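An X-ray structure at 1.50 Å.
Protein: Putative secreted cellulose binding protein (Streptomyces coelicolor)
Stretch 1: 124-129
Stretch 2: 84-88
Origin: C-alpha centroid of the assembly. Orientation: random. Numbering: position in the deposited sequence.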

ATOM      1  N   SER A 124       6.875 -11.071 -10.522  1.00 10.74           N
ATOM      2  CA  SER A 124       6.024 -10.162 -11.276  1.00 10.81           C
ATOM      3  C   SER A 124       4.571 -10.238 -10.785  1.00 10.17           C
ATOM      4  O   SER A 124       4.113 -11.277 -10.251  1.00  9.80           O
ATOM      5  CB  SER A 124       6.139 -10.426 -12.764  1.00 12.20           C
ATOM      6  OG  SER A 124       5.362 -11.560 -13.097  1.00 13.75           O
ATOM      7  N   PRO A 125       3.818  -9.151 -11.009  1.00  9.84           N
ATOM      8  CA  PRO A 125       2.496  -9.008 -10.414  1.00  9.40           C
ATOM      9  C   PRO A 125       1.380  -9.908 -10.928  1.00  9.72           C
ATOM     10  O   PRO A 125       0.314  -9.894 -10.341  1.00  9.53           O
ATOM     11  CB  PRO A 125       2.172  -7.518 -10.637  1.00  9.37           C
ATOM     12  CG  PRO A 125       2.977  -7.135 -11.805  1.00  9.69           C
ATOM     13  CD  PRO A 125       4.250  -7.898 -11.660  1.00  9.97           C
ATOM     14  N   THR A 126       1.621 -10.695 -11.967  1.00 10.01           N
ATOM     15  CA  THR A 126       0.673 -11.742 -12.336  1.00 10.64           C
ATOM     16  C   THR A 126       0.833 -13.002 -11.473  1.00 10.76           C
ATOM     17  O   THR A 126       0.025 -13.895 -11.569  1.00 11.28           O
ATOM     18  CB  THR A 126       0.733 -12.115 -13.825  1.00 11.52           C
ATOM     19  OG1 THR A 126       2.062 -12.472 -14.183  1.00 11.99           O
ATOM     20  CG2 THR A 126       0.252 -10.937 -14.675  1.00 11.58           C
ATOM     21  N   SER A 127       1.835 -13.033 -10.605  1.00 10.55           N
ATOM     22  CA  SER A 127       1.968 -14.063  -9.586  1.00 10.59           C
ATOM     23  C   SER A 127       1.407 -13.636  -8.242  1.00  9.96           C
ATOM     24  O   SER A 127       1.379 -12.454  -7.907  1.00  9.43           O
ATOM     25  CB  SER A 127       3.436 -14.390  -9.380  1.00 10.90           C
ATOM     26  OG  SER A 127       3.992 -14.851 -10.586  1.00 11.94           O
ATOM     27  N   GLU A 128       1.014 -14.629  -7.454  1.00 10.12           N
ATOM     28  CA  GLU A 128       0.597 -14.389  -6.074  1.00  9.72           C
ATOM     29  C   GLU A 128       1.711 -13.659  -5.304  1.00  9.12           C
ATOM     30  O   GLU A 128       2.888 -13.965  -5.463  1.00  9.33           O
ATOM     31  CB  GLU A 128       0.304 -15.732  -5.433  1.00 10.42           C
ATOM     32  CG  GLU A 128      -0.179 -15.640  -4.012  1.00 10.35           C
ATOM     33  CD  GLU A 128      -0.455 -16.993  -3.399  1.00 11.09           C
ATOM     34  OE1 GLU A 128      -0.724 -17.040  -2.196  1.00 11.67           O
ATOM     35  OE2 GLU A 128      -0.429 -18.012  -4.102  1.00 11.95           O
ATOM     36  N   LEU A 129       1.312 -12.708  -4.472  1.00  8.51           N
ATOM     37  CA  LEU A 129       2.209 -12.036  -3.524  1.00  8.04           C
ATOM     38  C   LEU A 129       2.212 -12.787  -2.199  1.00  7.99           C
ATOM     39  O   LEU A 129       1.236 -12.767  -1.440  1.00  7.70           O
ATOM     40  CB  LEU A 129       1.783 -10.588  -3.308  1.00  7.65           C
ATOM     41  CG  LEU A 129       2.632  -9.821  -2.307  1.00  7.40           C
ATOM     42  CD1 LEU A 129       4.008  -9.622  -2.930  1.00  7.57           C
ATOM     43  CD2 LEU A 129       1.985  -8.493  -1.965  1.00  7.06           C
TER
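Stretch 2 84-88: AARSD

What shape does stretch 1 offer at its start? Ser 124 opens a type I beta turn that closes at Ser 127, where Ser 127 N donates to Ser 124 O at 2.9 Å. Neither stretch is helix or strand, so two irregular segments meet, and the contact is small, burying 238 Å² in all.

How does Pro 125 meet the other segment? Its carbonyl points at the backbone between Ala 85 and Arg 86: Pro 125 O lies 3.1 Å from Ala 85 C and 3.2 Å from Arg 86 N. The second distance would suit a hydrogen bond, but the angle is poor and none forms. Arg 86 N makes a weak hydrogen bond to Ala 84 O (3.0 Å) within its own stretch. The proline ring packs farther along, with Pro 125 CG 4.0 Å from Ser 87 CA.

Which way does stretch 2 run here? The nearest CA pairs are Pro 125 with Ser 87, 5.3 Å apart, and Thr 126 with Ala 85, 4.7 Å apart, so the pairing steps backward along stretch 2 as stretch 1 advances. Thr 126 CA makes a CA-H...O contact with Ala 85 O at 3.6 Å, and Thr 126 CG2 lies 4.0 Å from Ser 87 CB. A water donates to both Ala 85 O (2.6 Å) and Thr 126 O (2.8 Å), linking the two backbones without a direct hydrogen bond.

What meets stretch 2 at the end of the turn and past it? The methyl of Ala 85 points toward stretch 1, with Ala 85 CB 3.8 Å from Ser 127 O and 4.4 Å from Glu 128 N. Leu 129 makes no contact. Arg 86 directs its CB away and forms a salt bridge within its own stretch, Arg 86 NH2 to Asp 88 OD2 at 2.8 Å.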

ATOM      1  N   ALA A  84      -5.929  -8.800  -6.386  1.00  7.22           N
ATOM      2  CA  ALA A  84      -5.909  -9.370  -7.742  1.00  7.64           C
ATOM      3  C   ALA A  84      -4.513  -9.323  -8.339  1.00  7.50           C
ATOM      4  O   ALA A  84      -3.866  -8.280  -8.374  1.00  7.15           O
ATOM      5  CB  ALA A  84      -6.905  -8.642  -8.637  1.00  7.90           C
ATOM      6  N   ALA A  85      -4.050 -10.483  -8.782  1.00  7.87           N
ATOM      7  CA  ALA A  85      -2.707 -10.630  -9.321  1.00  7.96           C
ATOM      8  C   ALA A  85      -2.727 -10.253 -10.811  1.00  8.38           C
ATOM      9  O   ALA A  85      -2.809 -11.126 -11.720  1.00  9.00           O
ATOM     10  CB  ALA A  85      -2.210 -12.063  -9.124  1.00  8.30           C
ATOM     11  N   ARG A  86      -2.684  -8.939 -11.035  1.00  8.22           N
ATOM     12  CA  ARG A  86      -2.797  -8.329 -12.358  1.00  8.73           C
ATOM     13  C   ARG A  86      -1.619  -7.393 -12.580  1.00  8.42           C
ATOM     14  O   ARG A  86      -1.083  -6.822 -11.624  1.00  7.88           O
ATOM     15  CB  ARG A  86      -4.064  -7.472 -12.418  1.00  8.95           C
ATOM     16  CG  ARG A  86      -5.356  -8.218 -12.345  1.00  9.38           C
ATOM     17  CD  ARG A  86      -6.533  -7.271 -12.227  1.00  9.39           C
ATOM     18  NE  ARG A  86      -6.727  -6.587 -13.497  1.00  9.84           N
ATOM     19  CZ  ARG A  86      -7.861  -6.572 -14.184  1.00 10.49           C
ATOM     20  NH1 ARG A  86      -8.946  -7.205 -13.743  1.00 10.76           N
ATOM     21  NH2 ARG A  86      -7.907  -5.903 -15.324  1.00 10.92           N
ATOM     22  N   SER A  87      -1.238  -7.220 -13.838  1.00  8.74           N
ATOM     23  CA  SER A  87      -0.128  -6.328 -14.175  1.00  8.69           C
ATOM     24  C   SER A  87      -0.576  -4.943 -14.637  1.00  8.67           C
ATOM     25  O   SER A  87       0.274  -4.107 -14.984  1.00  9.00           O
ATOM     26  CB  SER A  87       0.709  -6.975 -15.266  1.00  9.16           C
ATOM     27  OG  SER A  87      -0.011  -7.098 -16.469  1.00  9.92           O
ATOM     28  N   ASP A  88      -1.878  -4.692 -14.636  1.00  8.74           N
ATOM     29  CA  ASP A  88      -2.434  -3.450 -15.198  1.00  8.98           C
ATOM     30  C   ASP A  88      -2.902  -2.447 -14.123  1.00  8.52           C
ATOM     31  O   ASP A  88      -3.531  -1.452 -14.474  1.00  8.78           O
ATOM     32  CB  ASP A  88      -3.518  -3.725 -16.270  1.00  9.68           C
ATOM     33  CG  ASP A  88      -4.714  -4.530 -15.745  1.00  9.79           C
ATOM     34  OD1 ASP A  88      -4.642  -5.079 -14.618  1.00  9.40           O
ATOM     35  OD2 ASP A  88      -5.753  -4.547 -16.449  1.00 10.44           O
TER
HETATM   36  O   HOH W   1      -2.685 -13.703 -12.143  1.00 11.50           O